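Local coordinates for protein synaptotagmin-4 (Rattus norvegicus, PDB 1W15) that helps control the mobility of neuronal dense core vesicles through its interaction with the kinesin KIF1A, at residues V34-A39 against E84-D89; L20-Y25 against Q143-H148; V57-A62 against I98-L103. All coordinates share one frame; numbering follows the deposited sequence.

The chain is the C2B domain of synaptotagmin-4, a beta sandwich of two antiparallel four-stranded sheets. Contacts 1 and 2 share one sheet, ordered 80-89, 31-40, 18-26, 144-149: contact 2 pairs strand 18-26, the first of the chain, with 144-149, the last, and contact 1 joins 31-40 to 80-89. The centres of contacts 1 and 2 lie about 9 Å apart. Contact 3 pairs strands 53-61 and 98-106 at the middle of the other sheet. Along the chain contacts 1 and 3 interleave, while contact 2 encloses both. Val21, Val34, Val36 and Phe88 pack against Val57, Leu59 and Phe102, forming the core that holds the two sheets together.

Contact 1 (V34-A39 against E84-D89)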
loop_
_atom_site.group_PDB
_atom_site.type_symbol
_atom_site.label_atom_id
_atom_site.label_comp_id
_atom_site.label_asym_id
_atom_site.label_seq_id
_atom_site.Cartn_x
_atom_site.Cartn_y
_atom_site.Cartn_z
ATOM N N VAL A 34 -7.155 4.310 6.814
ATOM C CA VAL A 34 -8.073 3.320 6.265
ATOM C C VAL A 34 -7.704 3.186 4.786
ATOM O O VAL A 34 -7.678 4.197 4.055
ATOM C CB VAL A 34 -9.557 3.813 6.384
ATOM C CG1 VAL A 34 -10.512 2.857 5.673
ATOM C CG2 VAL A 34 -10.020 4.022 7.897
ATOM N N VAL A 35 -7.471 1.966 4.346
ATOM C CA VAL A 35 -7.159 1.720 2.941
ATOM C C VAL A 35 -8.305 0.905 2.359
ATOM O O VAL A 35 -8.623 -0.201 2.808
ATOM C CB VAL A 35 -5.821 0.935 2.726
ATOM C CG1 VAL A 35 -5.462 0.869 1.205
ATOM C CG2 VAL A 35 -4.685 1.585 3.559
ATOM N N VAL A 36 -8.903 1.438 1.314
ATOM C CA VAL A 36 -9.881 0.643 0.546
ATOM C C VAL A 36 -9.065 -0.025 -0.580
ATOM O O VAL A 36 -8.505 0.674 -1.476
ATOM C CB VAL A 36 -11.004 1.534 -0.081
ATOM C CG1 VAL A 36 -11.974 0.646 -0.878
ATOM C CG2 VAL A 36 -11.802 2.281 1.056
ATOM N N LEU A 37 -8.972 -1.356 -0.527
ATOM C CA LEU A 37 -8.022 -2.047 -1.377
ATOM C C LEU A 37 -8.736 -2.512 -2.650
ATOM O O LEU A 37 -8.402 -2.029 -3.742
ATOM C CB LEU A 37 -7.360 -3.208 -0.632
ATOM C CG LEU A 37 -6.373 -2.637 0.409
ATOM C CD1 LEU A 37 -6.166 -3.525 1.650
ATOM C CD2 LEU A 37 -5.023 -2.461 -0.330
ATOM N N LYS A 38 -9.704 -3.422 -2.514
ATOM C CA LYS A 38 -10.337 -4.068 -3.700
ATOM C C LYS A 38 -11.721 -4.543 -3.326
ATOM O O LYS A 38 -12.008 -4.789 -2.168
ATOM C CB LYS A 38 -9.610 -5.366 -4.121
ATOM C CG LYS A 38 -8.180 -5.442 -3.995
ATOM C CD LYS A 38 -7.670 -6.812 -4.520
ATOM C CE LYS A 38 -6.131 -6.797 -4.499
ATOM N NZ LYS A 38 -5.483 -8.022 -5.134
ATOM N N ALA A 39 -12.589 -4.677 -4.312
ATOM C CA ALA A 39 -13.845 -5.407 -4.115
ATOM C C ALA A 39 -13.849 -6.561 -5.127
ATOM O O ALA A 39 -13.210 -6.473 -6.189
ATOM C CB ALA A 39 -15.039 -4.469 -4.382
ATOM N N GLU A 84 -6.840 2.890 -2.190
ATOM C CA GLU A 84 -6.927 4.313 -1.822
ATOM C C GLU A 84 -6.741 4.382 -0.329
ATOM O O GLU A 84 -7.574 3.834 0.384
ATOM C CB GLU A 84 -8.297 4.935 -2.241
ATOM C CG GLU A 84 -8.270 5.146 -3.748
ATOM C CD GLU A 84 -8.957 6.405 -4.201
ATOM O OE1 GLU A 84 -8.908 7.410 -3.445
ATOM O OE2 GLU A 84 -9.480 6.378 -5.331
ATOM N N LEU A 85 -5.696 5.076 0.119
ATOM C CA LEU A 85 -5.479 5.278 1.564
ATOM C C LEU A 85 -6.051 6.638 1.977
ATOM O O LEU A 85 -5.814 7.689 1.296
ATOM C CB LEU A 85 -4.009 5.154 1.917
ATOM C CG LEU A 85 -3.586 5.294 3.407
ATOM C CD1 LEU A 85 -2.289 4.427 3.606
ATOM C CD2 LEU A 85 -3.349 6.760 3.811
ATOM N N PHE A 86 -6.777 6.616 3.105
ATOM C CA PHE A 86 -7.296 7.830 3.716
ATOM C C PHE A 86 -6.815 7.941 5.135
ATOM O O PHE A 86 -6.629 6.909 5.833
ATOM C CB PHE A 86 -8.826 7.818 3.746
ATOM C CG PHE A 86 -9.450 7.619 2.360
ATOM C CD1 PHE A 86 -9.418 8.645 1.416
ATOM C CD2 PHE A 86 -10.086 6.404 2.044
ATOM C CE1 PHE A 86 -9.996 8.469 0.125
ATOM C CE2 PHE A 86 -10.684 6.223 0.722
ATOM C CZ PHE A 86 -10.609 7.255 -0.199
ATOM N N VAL A 87 -6.663 9.179 5.569
ATOM C CA VAL A 87 -6.258 9.445 6.957
ATOM C C VAL A 87 -7.418 10.160 7.663
ATOM O O VAL A 87 -7.852 11.239 7.208
ATOM C CB VAL A 87 -4.950 10.317 6.999
ATOM C CG1 VAL A 87 -4.534 10.705 8.445
ATOM C CG2 VAL A 87 -3.846 9.574 6.348
ATOM N N PHE A 88 -7.885 9.591 8.790
ATOM C CA PHE A 88 -8.944 10.238 9.605
ATOM C C PHE A 88 -8.378 10.752 10.896
ATOM O O PHE A 88 -7.629 10.058 11.551
ATOM C CB PHE A 88 -10.044 9.257 9.956
ATOM C CG PHE A 88 -10.912 8.894 8.809
ATOM C CD1 PHE A 88 -11.857 9.803 8.311
ATOM C CD2 PHE A 88 -10.835 7.623 8.243
ATOM C CE1 PHE A 88 -12.717 9.458 7.258
ATOM C CE2 PHE A 88 -11.675 7.267 7.165
ATOM C CZ PHE A 88 -12.628 8.203 6.675
ATOM N N ASP A 89 -8.738 11.970 11.254
ATOM C CA ASP A 89 -8.520 12.490 12.635
ATOM C C ASP A 89 -9.538 11.905 13.619
ATOM O O ASP A 89 -10.728 11.836 13.315
ATOM C CB ASP A 89 -8.692 14.012 12.624
ATOM C CG ASP A 89 -7.580 14.717 11.866
ATOM O OD1 ASP A 89 -6.410 14.290 11.958
ATOM O OD2 ASP A 89 -7.780 15.720 11.152
#
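Three pairs of side chains, each crossing obliquely, set the character of this antiparallel join between strands 31-40 and 80-89. Val34 has the largest buried share: its CG2 branch, anti to the carbonyl carbon and beside the backbone N, comes in the plane of the Phe88 ring and meets the ring edge, 3.7 Å from Phe88 CD2, with CE2 equally near. The ring reaches back to Val34 from two residues further along its strand than Phe86, the backbone partner of Val34. One step along the same face, Val36 CG2 approaches the edge of the Phe86 ring near its plane, more loosely, at 4.1 Å from CE2. On the opposite face Val35 and Leu85 form the non-hydrogen-bonded pair, their CA atoms 4.2 Å apart and Val35 CG2 3.7 Å from Leu85 CD1.

Two hydrogen-bonded pairs flank it. Val34 and Phe86 exchange nearly straight bonds, Val34 N to Phe86 O and Phe86 N to Val34 O, each 2.8 Å and in the carbonyl plane; Val36 and Glu84 do likewise, although Val36 N stands above the plane of the Glu84 carbonyl, 27° out of it. Between the bonds, Val35 CA turns its hydrogen to Glu84 O at 3.3 Å. The carboxylate of Glu84 leads away from the pairing, where OE2 accepts from the backbone N of His72.

On its other border strand 31-40 carries a classic beta bulge, Leu37 and Lys38 both facing Leu20, while Leu37 still bonds to Phe82 and Asn83. On the outer face Leu85, beside Val35, packs on Leu20 of a neighbouring subunit. The inner face, where branches of Val34 and Val36 meet aromatic edges, lies against strand 53-61 as part of the hydrophobic core of a C2 beta sandwich.

Contact 2 (L20-Y25 against Q143-H148); sequences LVSLCY and QIAKWH
First and last strands of the C2 sandwich pair here, strand 144-149 closing one border of its sheet against strand 18-26. The strands are antiparallel, with short-segment axes 154° apart. Val21 and Lys146 bond both ways, Lys146 N lying nearly along the C=O axis of Val21 at 3.0 Å from its O. Leu23 and Ile144 repeat the pattern, with Leu23 N 2.8 Å from Ile144 O.

Leu20 and Trp147 make a CH-pi contact: Leu20 CB sits over one face of the indole, 3.4 Å from the centroid of the six-membered ring and only 5° off its normal. With Leu20 CG anti to the backbone N (chi1 175°) and the further turn at chi2, CD1 reaches the Lys146 carbonyl, 3.5 Å from Lys146 C. Arg40 adds a cation-pi contact to the same indole. Farther along this face the pair is small, Ser22 CB meeting Ala145 CB at 3.8 Å.

On the other face Val21 CG2 comes within 3.9 Å of His148 CD2, the two side chains crossing at about a right angle. His148 is gripped through both ring nitrogens, ND1 by Ser128 and NE2 by His132, while Lys146 forms a salt bridge with Glu135. These partners lie on helix 128-138, so the arrangement is that of a C2B domain whose C-terminal strand is fastened between the N-terminal strand and the preceding helix.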
loop_
_atom_site.group_PDB
_atom_site.type_symbol
_atom_site.label_atom_id
_atom_site.label_comp_id
_atom_site.label_asym_id
_atom_site.label_seq_id
_atom_site.Cartn_x
_atom_site.Cartn_y
_atom_site.Cartn_z
ATOM N N LEU A 20 -12.156 -5.711 0.475
ATOM C CA LEU A 20 -10.895 -5.905 1.214
ATOM C C LEU A 20 -10.441 -4.533 1.721
ATOM O O LEU A 20 -10.271 -3.572 0.920
ATOM C CB LEU A 20 -9.844 -6.500 0.259
ATOM C CG LEU A 20 -8.437 -6.658 0.821
ATOM C CD1 LEU A 20 -8.399 -7.676 1.982
ATOM C CD2 LEU A 20 -7.482 -7.111 -0.356
ATOM N N VAL A 21 -10.251 -4.418 3.044
ATOM C CA VAL A 21 -9.916 -3.107 3.622
ATOM C C VAL A 21 -8.799 -3.313 4.647
ATOM O O VAL A 21 -8.652 -4.427 5.160
ATOM C CB VAL A 21 -11.113 -2.367 4.277
ATOM C CG1 VAL A 21 -12.189 -1.976 3.208
ATOM C CG2 VAL A 21 -11.718 -3.172 5.469
ATOM N N SER A 22 -7.962 -2.296 4.835
ATOM C CA SER A 22 -6.898 -2.398 5.848
ATOM C C SER A 22 -6.995 -1.165 6.723
ATOM O O SER A 22 -7.255 -0.058 6.196
ATOM C CB SER A 22 -5.509 -2.458 5.163
ATOM O OG SER A 22 -4.482 -2.612 6.114
ATOM N N LEU A 23 -6.825 -1.315 8.045
ATOM C CA LEU A 23 -6.926 -0.160 8.935
ATOM C C LEU A 23 -5.763 -0.206 9.910
ATOM O O LEU A 23 -5.252 -1.307 10.177
ATOM C CB LEU A 23 -8.253 -0.171 9.718
ATOM C CG LEU A 23 -9.565 0.211 8.946
ATOM C CD1 LEU A 23 -10.102 -0.969 8.233
ATOM C CD2 LEU A 23 -10.616 0.778 9.924
ATOM N N CYS A 24 -5.333 0.969 10.379
ATOM C CA CYS A 24 -4.234 1.095 11.360
ATOM C C CYS A 24 -4.586 2.244 12.300
ATOM O O CYS A 24 -4.825 3.376 11.840
ATOM C CB CYS A 24 -2.905 1.425 10.661
ATOM S SG CYS A 24 -1.572 1.617 11.817
ATOM N N TYR A 25 -4.625 1.972 13.613
ATOM C CA TYR A 25 -4.934 3.002 14.603
ATOM C C TYR A 25 -3.607 3.505 15.213
ATOM O O TYR A 25 -2.875 2.762 15.865
ATOM C CB TYR A 25 -5.827 2.441 15.715
ATOM C CG TYR A 25 -6.147 3.400 16.856
ATOM C CD1 TYR A 25 -6.441 4.743 16.605
ATOM C CD2 TYR A 25 -6.186 2.950 18.200
ATOM C CE1 TYR A 25 -6.754 5.639 17.648
ATOM C CE2 TYR A 25 -6.517 3.840 19.252
ATOM C CZ TYR A 25 -6.787 5.175 18.960
ATOM O OH TYR A 25 -7.096 6.084 19.951
ATOM N N GLN A 143 -0.932 -2.208 10.756
ATOM C CA GLN A 143 -1.952 -2.145 9.698
ATOM C C GLN A 143 -2.477 -3.547 9.597
ATOM O O GLN A 143 -1.693 -4.491 9.583
ATOM C CB GLN A 143 -1.349 -1.756 8.363
ATOM C CG GLN A 143 -1.625 -0.347 7.984
ATOM C CD GLN A 143 -2.709 -0.230 6.942
ATOM O OE1 GLN A 143 -3.890 -0.346 7.261
ATOM N NE2 GLN A 143 -2.312 0.059 5.690
ATOM N N ILE A 144 -3.792 -3.700 9.613
ATOM C CA ILE A 144 -4.374 -5.033 9.523
ATOM C C ILE A 144 -5.375 -5.002 8.363
ATOM O O ILE A 144 -6.180 -4.073 8.289
ATOM C CB ILE A 144 -5.107 -5.404 10.821
ATOM C CG1 ILE A 144 -4.181 -5.275 12.056
ATOM C CG2 ILE A 144 -5.739 -6.823 10.724
ATOM C CD1 ILE A 144 -4.980 -5.114 13.380
ATOM N N ALA A 145 -5.305 -6.021 7.504
ATOM C CA ALA A 145 -6.172 -6.156 6.275
ATOM C C ALA A 145 -7.055 -7.382 6.369
ATOM O O ALA A 145 -6.577 -8.448 6.835
ATOM C CB ALA A 145 -5.317 -6.224 5.026
ATOM N N LYS A 146 -8.350 -7.263 5.995
ATOM C CA LYS A 146 -9.260 -8.414 6.006
ATOM C C LYS A 146 -10.276 -8.229 4.893
ATOM O O LYS A 146 -10.662 -7.084 4.603
ATOM C CB LYS A 146 -10.087 -8.546 7.298
ATOM C CG LYS A 146 -9.276 -8.613 8.586
ATOM C CD LYS A 146 -10.134 -9.166 9.786
ATOM C CE LYS A 146 -9.260 -9.261 11.064
ATOM N NZ LYS A 146 -7.987 -10.016 10.746
ATOM N N TRP A 147 -10.666 -9.353 4.321
ATOM C CA TRP A 147 -11.848 -9.452 3.433
ATOM C C TRP A 147 -13.119 -9.526 4.262
ATOM O O TRP A 147 -13.154 -10.210 5.301
ATOM C CB TRP A 147 -11.751 -10.719 2.594
ATOM C CG TRP A 147 -10.868 -10.618 1.382
ATOM C CD1 TRP A 147 -9.626 -11.221 1.180
ATOM C CD2 TRP A 147 -11.171 -9.905 0.173
ATOM N NE1 TRP A 147 -9.153 -10.897 -0.077
ATOM C CE2 TRP A 147 -10.084 -10.129 -0.736
ATOM C CE3 TRP A 147 -12.273 -9.103 -0.246
ATOM C CZ2 TRP A 147 -10.042 -9.564 -2.046
ATOM C CZ3 TRP A 147 -12.257 -8.567 -1.542
ATOM C CH2 TRP A 147 -11.121 -8.781 -2.423
ATOM N N HIS A 148 -14.169 -8.813 3.840
ATOM C CA HIS A 148 -15.456 -8.853 4.508
ATOM C C HIS A 148 -16.541 -9.063 3.479
ATOM O O HIS A 148 -16.460 -8.463 2.415
ATOM C CB HIS A 148 -15.759 -7.522 5.149
ATOM C CG HIS A 148 -14.825 -7.186 6.258
ATOM N ND1 HIS A 148 -15.048 -7.595 7.558
ATOM C CD2 HIS A 148 -13.665 -6.490 6.265
ATOM C CE1 HIS A 148 -14.078 -7.137 8.334
ATOM N NE2 HIS A 148 -13.220 -6.463 7.578
#

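Contact 3 (V57-A62 against I98-L103); sequences VNLYHA and ISVEFL
Glu101, Val57 and Tyr60 bury the most surface where strands 53-61 and 98-106 pair antiparallel. Glu101 CG is anti to the backbone N (chi1 178°), and the extended chain brings its carboxylate over to two donors on strand 53-61. Tyr60 OH gives its proton to Glu101 OE1 at 2.7 Å, and Asn58 ND2 gives one to the same oxygen at 2.9 Å; both meet it from above the carboxylate plane. Glu101 CB also lies in the plane of the Tyr60 ring at its edge, 3.7 Å from CE2. The other oxygen, OE2, forms a salt bridge with Arg118, which would probably help keep the group ionised. An alanine in place of Tyr60 removes one donor to Glu101 OE1 and the ring edge beside Glu101 CB, and would probably leave the carboxylate less firmly placed.

On the opposite face Val57 CG1 presses unusually close to Val100 CG1, at 3.5 Å, while Val57 CG2 lies 3.8 Å from Phe102 CD2. The pairing joins the two central strands of one C2 sheet. Asp52, Asp106, Ser107 and Glu108 hold calcium in this crystal, although this synaptotagmin is regarded as not binding Ca2+, at the loop end where C2 domains carry their calcium sites.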
loop_
_atom_site.group_PDB
_atom_site.type_symbol
_atom_site.label_atom_id
_atom_site.label_comp_id
_atom_site.label_asym_id
_atom_site.label_seq_id
_atom_site.Cartn_x
_atom_site.Cartn_y
_atom_site.Cartn_z
ATOM N N VAL A 57 -16.608 6.207 2.286
ATOM C CA VAL A 57 -16.202 5.832 3.629
ATOM C C VAL A 57 -16.680 6.949 4.590
ATOM O O VAL A 57 -16.257 8.102 4.468
ATOM C CB VAL A 57 -14.670 5.643 3.756
ATOM C CG1 VAL A 57 -14.308 5.083 5.178
ATOM C CG2 VAL A 57 -14.109 4.686 2.658
ATOM N N ASN A 58 -17.558 6.613 5.532
ATOM C CA ASN A 58 -18.064 7.595 6.511
ATOM C C ASN A 58 -17.492 7.236 7.873
ATOM O O ASN A 58 -17.506 6.073 8.235
ATOM C CB ASN A 58 -19.607 7.569 6.557
ATOM C CG ASN A 58 -20.238 8.097 5.282
ATOM O OD1 ASN A 58 -19.746 9.077 4.728
ATOM N ND2 ASN A 58 -21.327 7.460 4.799
ATOM N N LEU A 59 -17.073 8.237 8.650
ATOM C CA LEU A 59 -16.551 8.017 9.994
ATOM C C LEU A 59 -17.552 8.619 10.967
ATOM O O LEU A 59 -17.973 9.762 10.776
ATOM C CB LEU A 59 -15.226 8.767 10.139
ATOM C CG LEU A 59 -14.499 8.570 11.469
ATOM C CD1 LEU A 59 -13.878 7.203 11.524
ATOM C CD2 LEU A 59 -13.439 9.638 11.670
ATOM N N TYR A 60 -17.934 7.843 11.995
ATOM C CA TYR A 60 -18.962 8.269 12.969
ATOM C C TYR A 60 -18.323 8.316 14.335
ATOM O O TYR A 60 -17.583 7.389 14.700
ATOM C CB TYR A 60 -20.077 7.249 13.037
ATOM C CG TYR A 60 -20.882 7.249 11.754
ATOM C CD1 TYR A 60 -21.904 8.199 11.558
ATOM C CD2 TYR A 60 -20.596 6.334 10.729
ATOM C CE1 TYR A 60 -22.649 8.253 10.349
ATOM C CE2 TYR A 60 -21.349 6.358 9.544
ATOM C CZ TYR A 60 -22.364 7.326 9.361
ATOM O OH TYR A 60 -23.087 7.349 8.165
ATOM N N HIS A 61 -18.649 9.361 15.083
ATOM C CA HIS A 61 -18.379 9.392 16.543
ATOM C C HIS A 61 -19.719 9.288 17.274
ATOM O O HIS A 61 -20.530 10.208 17.231
ATOM C CB HIS A 61 -17.669 10.688 16.872
ATOM C CG HIS A 61 -17.195 10.769 18.293
ATOM N ND1 HIS A 61 -16.711 11.940 18.846
ATOM C CD2 HIS A 61 -17.124 9.829 19.267
ATOM C CE1 HIS A 61 -16.368 11.712 20.103
ATOM N NE2 HIS A 61 -16.609 10.442 20.382
ATOM N N ALA A 62 -19.956 8.142 17.890
ATOM C CA ALA A 62 -21.280 7.765 18.346
ATOM C C ALA A 62 -22.171 7.749 17.080
ATOM O O ALA A 62 -21.920 6.968 16.133
ATOM C CB ALA A 62 -21.791 8.755 19.422
ATOM N N ILE A 98 -16.082 5.131 18.082
ATOM C CA ILE A 98 -15.837 5.434 16.678
ATOM C C ILE A 98 -16.295 4.252 15.837
ATOM O O ILE A 98 -16.054 3.107 16.206
ATOM C CB ILE A 98 -14.310 5.704 16.494
ATOM C CG1 ILE A 98 -13.895 6.955 17.270
ATOM C CG2 ILE A 98 -13.906 5.790 15.009
ATOM C CD1 ILE A 98 -14.472 8.272 16.756
ATOM N N SER A 99 -16.927 4.508 14.696
ATOM C CA SER A 99 -17.187 3.428 13.776
ATOM C C SER A 99 -16.934 3.933 12.355
ATOM O O SER A 99 -16.926 5.139 12.139
ATOM C CB SER A 99 -18.604 2.924 13.952
ATOM O OG SER A 99 -19.513 3.956 13.661
ATOM N N VAL A 100 -16.735 3.007 11.414
ATOM C CA VAL A 100 -16.401 3.344 10.020
ATOM C C VAL A 100 -17.410 2.589 9.139
ATOM O O VAL A 100 -17.662 1.403 9.372
ATOM C CB VAL A 100 -14.965 2.916 9.629
ATOM C CG1 VAL A 100 -14.615 3.322 8.163
ATOM C CG2 VAL A 100 -13.903 3.517 10.619
ATOM N N GLU A 101 -17.995 3.293 8.186
ATOM C CA GLU A 101 -19.026 2.709 7.338
ATOM C C GLU A 101 -18.465 2.762 5.941
ATOM O O GLU A 101 -18.114 3.847 5.478
ATOM C CB GLU A 101 -20.300 3.555 7.425
ATOM C CG GLU A 101 -21.473 3.084 6.551
ATOM C CD GLU A 101 -22.656 4.096 6.604
ATOM O OE1 GLU A 101 -22.422 5.317 6.484
ATOM O OE2 GLU A 101 -23.829 3.671 6.754
ATOM N N PHE A 102 -18.447 1.624 5.247
ATOM C CA PHE A 102 -18.023 1.546 3.842
ATOM C C PHE A 102 -19.255 1.249 2.988
ATOM O O PHE A 102 -20.045 0.309 3.313
ATOM C CB PHE A 102 -17.033 0.398 3.629
ATOM C CG PHE A 102 -15.778 0.517 4.422
ATOM C CD1 PHE A 102 -15.712 -0.005 5.733
ATOM C CD2 PHE A 102 -14.629 1.106 3.850
ATOM C CE1 PHE A 102 -14.542 0.111 6.470
ATOM C CE2 PHE A 102 -13.443 1.210 4.599
ATOM C CZ PHE A 102 -13.396 0.712 5.881
ATOM N N LEU A 103 -19.420 2.035 1.926
ATOM C CA LEU A 103 -20.508 1.854 0.978
ATOM C C LEU A 103 -19.898 1.655 -0.401
ATOM O O LEU A 103 -19.151 2.508 -0.871
ATOM C CB LEU A 103 -21.428 3.098 0.976
ATOM C CG LEU A 103 -21.891 3.415 2.422
ATOM C CD1 LEU A 103 -21.970 4.870 2.635
ATOM C CD2 LEU A 103 -23.152 2.665 2.764
HETATM O O HOH W 1 -20.064 5.280 15.986
#